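Local atomic coordinates of 6-carboxyhexanoate--coa ligase (Bacillus subtilis, PDB entry 5FLG), a protein that belongs to the 6-carboxyhexanoate--CoA ligase family and binds phosphoaminophosphonic acid-adenylate ester, magnesium ions and pimelic acid. Residues E6-S16 with H27-H38. Residues are numbered along the deposited sequence; the frame is centred on the assembly and turned at random.
Sequences ETFYSVRMRAS and HISGGERLIPFH. With ANP (phosphoaminophosphonic acid-adenylate ester), chain D.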
loop_
_atom_site.group_PDB
_atom_site.type_symbol
_atom_site.label_atom_id
_atom_site.label_comp_id
_atom_site.label_asym_id
_atom_site.label_seq_id
_atom_site.Cartn_x
_atom_site.Cartn_y
_atom_site.Cartn_z
ATOM N N GLU A 6 9.536 -12.116 19.587
ATOM C CA GLU A 6 9.287 -12.189 18.149
ATOM C C GLU A 6 8.853 -10.841 17.558
ATOM O O GLU A 6 8.135 -10.070 18.191
ATOM C CB GLU A 6 8.232 -13.240 17.841
ATOM C CG GLU A 6 8.163 -13.597 16.365
ATOM C CD GLU A 6 7.250 -14.782 16.090
ATOM O OE1 GLU A 6 6.357 -15.059 16.917
ATOM O OE2 GLU A 6 7.440 -15.452 15.047
ATOM N N THR A 7 9.322 -10.553 16.350
ATOM C CA THR A 7 8.974 -9.308 15.674
ATOM C C THR A 7 7.649 -9.413 14.940
ATOM O O THR A 7 7.433 -10.345 14.146
ATOM C CB THR A 7 10.088 -8.885 14.716
ATOM O OG1 THR A 7 11.290 -8.686 15.465
ATOM C CG2 THR A 7 9.737 -7.579 14.006
ATOM N N PHE A 8 6.772 -8.448 15.195
ATOM C CA PHE A 8 5.479 -8.393 14.545
ATOM C C PHE A 8 5.335 -7.238 13.553
ATOM O O PHE A 8 6.104 -6.262 13.579
ATOM C CB PHE A 8 4.357 -8.356 15.570
ATOM C CG PHE A 8 4.036 -9.699 16.167
ATOM C CD1 PHE A 8 4.777 -10.206 17.218
ATOM C CD2 PHE A 8 2.969 -10.449 15.678
ATOM C CE1 PHE A 8 4.518 -11.480 17.718
ATOM C CE2 PHE A 8 2.705 -11.721 16.166
ATOM C CZ PHE A 8 3.512 -12.261 17.154
ATOM N N TYR A 9 4.442 -7.452 12.577
ATOM C CA TYR A 9 4.240 -6.522 11.476
ATOM C C TYR A 9 2.784 -6.167 11.358
ATOM O O TYR A 9 1.923 -7.033 11.457
ATOM C CB TYR A 9 4.737 -7.131 10.155
ATOM C CG TYR A 9 6.222 -7.340 10.122
ATOM C CD1 TYR A 9 6.790 -8.405 10.782
ATOM C CD2 TYR A 9 7.058 -6.428 9.508
ATOM C CE1 TYR A 9 8.150 -8.593 10.816
ATOM C CE2 TYR A 9 8.430 -6.620 9.499
ATOM C CZ TYR A 9 8.965 -7.682 10.183
ATOM O OH TYR A 9 10.315 -7.865 10.258
ATOM N N SER A 10 2.512 -4.860 11.260
ATOM C CA SER A 10 1.187 -4.358 10.964
ATOM C C SER A 10 0.937 -4.441 9.456
ATOM O O SER A 10 1.714 -3.909 8.671
ATOM C CB SER A 10 1.073 -2.881 11.401
ATOM O OG SER A 10 -0.203 -2.362 11.053
ATOM N N VAL A 11 -0.147 -5.068 9.051
ATOM C CA VAL A 11 -0.472 -5.170 7.613
ATOM C C VAL A 11 -1.857 -4.626 7.422
ATOM O O VAL A 11 -2.810 -5.108 8.053
ATOM C CB VAL A 11 -0.429 -6.620 7.074
ATOM C CG1 VAL A 11 -0.493 -6.605 5.554
ATOM C CG2 VAL A 11 0.840 -7.335 7.493
ATOM N N ARG A 12 -1.959 -3.559 6.626
ATOM C CA ARG A 12 -3.208 -2.842 6.460
ATOM C C ARG A 12 -3.592 -2.740 4.998
ATOM O O ARG A 12 -2.722 -2.723 4.114
ATOM C CB ARG A 12 -3.089 -1.412 7.027
ATOM C CG ARG A 12 -3.005 -1.383 8.543
ATOM C CD ARG A 12 -2.931 0.056 9.054
ATOM N NE ARG A 12 -1.673 0.688 8.672
ATOM C CZ ARG A 12 -1.455 2.001 8.693
ATOM N NH1 ARG A 12 -2.463 2.839 8.870
ATOM N NH2 ARG A 12 -0.238 2.472 8.495
ATOM N N MET A 13 -4.896 -2.642 4.771
ATOM C CA MET A 13 -5.448 -2.590 3.441
ATOM C C MET A 13 -6.635 -1.649 3.464
ATOM O O MET A 13 -7.486 -1.743 4.325
ATOM C CB MET A 13 -5.920 -3.986 2.971
ATOM C CG MET A 13 -6.598 -3.999 1.593
ATOM S SD MET A 13 -8.401 -3.741 1.599
ATOM C CE MET A 13 -8.980 -5.182 2.457
ATOM N N ARG A 14 -6.809 -0.922 2.374
ATOM C CA ARG A 14 -8.074 -0.333 2.112
ATOM C C ARG A 14 -8.369 -0.317 0.622
ATOM O O ARG A 14 -7.461 -0.311 -0.223
ATOM C CB ARG A 14 -8.076 1.085 2.676
ATOM C CG ARG A 14 -7.015 1.950 2.065
ATOM C CD ARG A 14 -6.851 3.193 2.926
ATOM N NE ARG A 14 -6.053 4.231 2.289
ATOM C CZ ARG A 14 -5.154 4.971 2.933
ATOM N NH1 ARG A 14 -4.869 4.739 4.216
ATOM N NH2 ARG A 14 -4.500 5.918 2.275
ATOM N N ALA A 15 -9.653 -0.259 0.312
ATOM C CA ALA A 15 -10.076 -0.361 -1.065
ATOM C C ALA A 15 -11.298 0.501 -1.270
ATOM O O ALA A 15 -12.162 0.591 -0.397
ATOM C CB ALA A 15 -10.380 -1.818 -1.439
ATOM N N SER A 16 -11.413 1.047 -2.474
ATOM C CA SER A 16 -12.527 1.896 -2.812
ATOM C C SER A 16 -12.871 1.812 -4.287
ATOM O O SER A 16 -12.120 1.256 -5.067
ATOM C CB SER A 16 -12.196 3.345 -2.438
ATOM O OG SER A 16 -11.010 3.749 -3.078
ATOM N N HIS A 27 -15.956 3.791 -0.160
ATOM C CA HIS A 27 -15.239 2.811 0.661
ATOM C C HIS A 27 -15.778 1.417 0.379
ATOM O O HIS A 27 -16.970 1.180 0.490
ATOM C CB HIS A 27 -15.444 3.144 2.161
ATOM C CG HIS A 27 -14.881 2.111 3.097
ATOM N ND1 HIS A 27 -13.534 1.873 3.213
ATOM C CD2 HIS A 27 -15.486 1.242 3.943
ATOM C CE1 HIS A 27 -13.328 0.884 4.065
ATOM N NE2 HIS A 27 -14.495 0.494 4.537
ATOM N N ILE A 28 -14.926 0.499 -0.026
ATOM C CA ILE A 28 -15.408 -0.867 -0.263
ATOM C C ILE A 28 -15.037 -1.766 0.913
ATOM O O ILE A 28 -15.906 -2.392 1.561
ATOM C CB ILE A 28 -14.785 -1.490 -1.532
ATOM C CG1 ILE A 28 -15.225 -0.751 -2.798
ATOM C CG2 ILE A 28 -15.170 -2.958 -1.621
ATOM C CD1 ILE A 28 -16.684 -0.949 -3.116
ATOM N N SER A 29 -13.746 -1.799 1.205
ATOM C CA SER A 29 -13.221 -2.686 2.230
ATOM C C SER A 29 -12.014 -2.088 2.957
ATOM O O SER A 29 -11.269 -1.289 2.403
ATOM C CB SER A 29 -12.820 -4.019 1.612
ATOM O OG SER A 29 -12.447 -4.938 2.616
ATOM N N GLY A 30 -11.827 -2.504 4.206
ATOM C CA GLY A 30 -10.627 -2.182 4.963
ATOM C C GLY A 30 -10.240 -3.378 5.811
ATOM O O GLY A 30 -11.085 -4.128 6.244
ATOM N N GLY A 31 -8.959 -3.578 6.043
ATOM C CA GLY A 31 -8.552 -4.615 6.967
ATOM C C GLY A 31 -7.290 -4.267 7.710
ATOM O O GLY A 31 -6.449 -3.497 7.228
ATOM N N GLU A 32 -7.086 -4.931 8.842
ATOM C CA GLU A 32 -5.839 -4.764 9.553
ATOM C C GLU A 32 -5.422 -6.015 10.257
ATOM O O GLU A 32 -6.243 -6.739 10.741
ATOM C CB GLU A 32 -5.964 -3.583 10.553
ATOM C CG GLU A 32 -7.323 -3.490 11.192
ATOM C CD GLU A 32 -8.331 -2.747 10.343
ATOM O OE1 GLU A 32 -7.993 -1.664 9.815
ATOM O OE2 GLU A 32 -9.508 -3.185 10.311
ATOM N N ARG A 33 -4.134 -6.304 10.264
ATOM C CA ARG A 33 -3.652 -7.584 10.749
ATOM C C ARG A 33 -2.362 -7.292 11.469
ATOM O O ARG A 33 -1.762 -6.255 11.269
ATOM C CB ARG A 33 -3.379 -8.580 9.589
ATOM C CG ARG A 33 -4.618 -8.946 8.772
ATOM C CD ARG A 33 -5.611 -9.829 9.533
ATOM N NE ARG A 33 -4.963 -11.089 9.918
ATOM C CZ ARG A 33 -4.718 -12.102 9.085
ATOM N NH1 ARG A 33 -5.167 -12.071 7.841
ATOM N NH2 ARG A 33 -4.018 -13.150 9.498
ATOM N N LEU A 34 -1.993 -8.174 12.383
ATOM C CA LEU A 34 -0.724 -8.091 13.068
ATOM C C LEU A 34 -0.083 -9.492 13.116
ATOM O O LEU A 34 -0.611 -10.376 13.742
ATOM C CB LEU A 34 -0.991 -7.553 14.468
ATOM C CG LEU A 34 0.190 -7.332 15.387
ATOM C CD1 LEU A 34 1.001 -6.153 14.872
ATOM C CD2 LEU A 34 -0.305 -7.074 16.810
ATOM N N ILE A 35 1.096 -9.647 12.539
ATOM C CA ILE A 35 1.598 -10.970 12.215
ATOM C C ILE A 35 3.106 -11.052 12.256
ATOM O O ILE A 35 3.802 -10.053 12.092
ATOM C CB ILE A 35 1.176 -11.393 10.790
ATOM C CG1 ILE A 35 1.595 -10.311 9.791
ATOM C CG2 ILE A 35 -0.320 -11.656 10.746
ATOM C CD1 ILE A 35 1.917 -10.873 8.404
ATOM N N PRO A 36 3.618 -12.250 12.551
ATOM C CA PRO A 36 5.012 -12.517 12.276
ATOM C C PRO A 36 5.322 -12.549 10.787
ATOM O O PRO A 36 4.416 -12.750 9.970
ATOM C CB PRO A 36 5.240 -13.903 12.888
ATOM C CG PRO A 36 3.900 -14.488 13.087
ATOM C CD PRO A 36 2.849 -13.458 12.865
ATOM N N PHE A 37 6.600 -12.439 10.459
ATOM C CA PHE A 37 6.999 -12.124 9.134
ATOM C C PHE A 37 6.739 -13.301 8.185
ATOM O O PHE A 37 6.515 -13.097 7.001
ATOM C CB PHE A 37 8.476 -11.759 9.105
ATOM C CG PHE A 37 8.930 -11.208 7.771
ATOM C CD1 PHE A 37 8.648 -9.902 7.420
ATOM C CD2 PHE A 37 9.597 -12.023 6.864
ATOM C CE1 PHE A 37 9.077 -9.395 6.205
ATOM C CE2 PHE A 37 10.020 -11.527 5.651
ATOM C CZ PHE A 37 9.754 -10.216 5.319
ATOM N N HIS A 38 6.776 -14.517 8.711
ATOM C CA HIS A 38 6.569 -15.692 7.875
ATOM C C HIS A 38 5.097 -15.822 7.515
ATOM O O HIS A 38 4.735 -16.594 6.629
ATOM C CB HIS A 38 7.058 -16.956 8.582
ATOM C CG HIS A 38 6.403 -17.209 9.906
ATOM N ND1 HIS A 38 5.184 -17.842 10.029
ATOM C CD2 HIS A 38 6.803 -16.917 11.166
ATOM C CE1 HIS A 38 4.873 -17.950 11.305
ATOM N NE2 HIS A 38 5.865 -17.442 12.017
HETATM P PG ANP D . -14.870 -5.168 5.477
HETATM O O1G ANP D . -14.076 -5.595 4.273
HETATM O O2G ANP D . -16.352 -5.323 5.272
HETATM O O3G ANP D . -14.435 -5.747 6.784
HETATM P PB ANP D . -14.677 -2.648 7.040
HETATM O O1B ANP D . -13.840 -3.372 8.034
HETATM O O2B ANP D . -14.448 -1.238 6.639
HETATM N N3B ANP D . -14.566 -3.486 5.532
HETATM P PA ANP D . -16.860 -3.764 8.546
HETATM O O1A ANP D . -18.180 -4.237 8.146
HETATM O O2A ANP D . -15.786 -4.680 9.059
HETATM O O3A ANP D . -16.241 -2.778 7.435
HETATM O "O5'" ANP D . -17.177 -2.649 9.722
HETATM C "C5'" ANP D . -18.360 -1.900 9.693
HETATM C "C4'" ANP D . -18.038 -0.430 9.976
HETATM O "O4'" ANP D . -17.340 -0.344 11.225
HETATM C "C3'" ANP D . -17.125 0.170 8.919
HETATM O "O3'" ANP D . -17.868 0.804 7.885
HETATM C "C2'" ANP D . -16.366 1.209 9.693
HETATM O "O2'" ANP D . -17.193 2.365 9.839
HETATM C "C1'" ANP D . -16.229 0.541 11.032
HETATM N N9 ANP D . -14.934 -0.146 11.085
HETATM C C8 ANP D . -14.566 -1.320 10.461
HETATM N N7 ANP D . -13.310 -1.666 10.828
HETATM C C5 ANP D . -12.856 -0.680 11.661
HETATM C C6 ANP D . -11.613 -0.366 12.384
HETATM N N6 ANP D . -10.533 -1.149 12.306
HETATM N N1 ANP D . -11.569 0.744 13.153
HETATM C C2 ANP D . -12.616 1.573 13.231
HETATM N N3 ANP D . -13.813 1.343 12.667
HETATM C C4 ANP D . -13.930 0.308 11.801
HETATM O O HOH W 1 8.731 -11.916 12.507
HETATM O O HOH W 2 -2.615 -3.548 11.750
#
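F37 CD1 lies over one face of the Y9 ring, toward its rim and 3.6 Å from Y9 CZ; the two ring planes meet at 57°, an oblique pair, while the I35 carbonyl oxygen and a water that bridges T7 O and F37 N sit in plane at the Y9 edge. On the other face of the sheet F8 lies alongside P36, with F8 CE2 3.7 Å from P36 CD. The backbone N of I35 is in the plane of the F8 ring. These aromatics lie at the open end, away from the turn, of an antiparallel beta hairpin, strands 8-17 and 26-36, and K58 of the second subunit makes a cation-pi contact with F37. Strand 61-68 pairs with the other side of strand 8-17, and helix 40-52 packs on the face bearing V11 and I35. There V11 CG2, turned anti to its carbonyl carbon, touches I35 CD1 at 3.8 Å.

Paired backbone bonds run from Y9/I35 to M13/G31, and M13 folds its chain at chi2 (-90°) to bring CE to 3.5 Å from S29 OG. Strand 26-36, the outermost of this sheet, carries H27, S29, G30 and E32 of the pocket for the phosphoaminophosphonic acid-adenylate ester. H27, with S29 N over one face of its ring toward the rim, directs NE2 in the ring plane to O2B of the ligand, 2.7 Å away. E32 OE2 accepts a weak bond from adenine N6 and also forms a salt bridge with R146. A classic beta bulge accompanies this site: I28 N and S29 N reach A15 O from the same face of its plane, I28 N at 2.8 Å and S29 N at 3.3 Å.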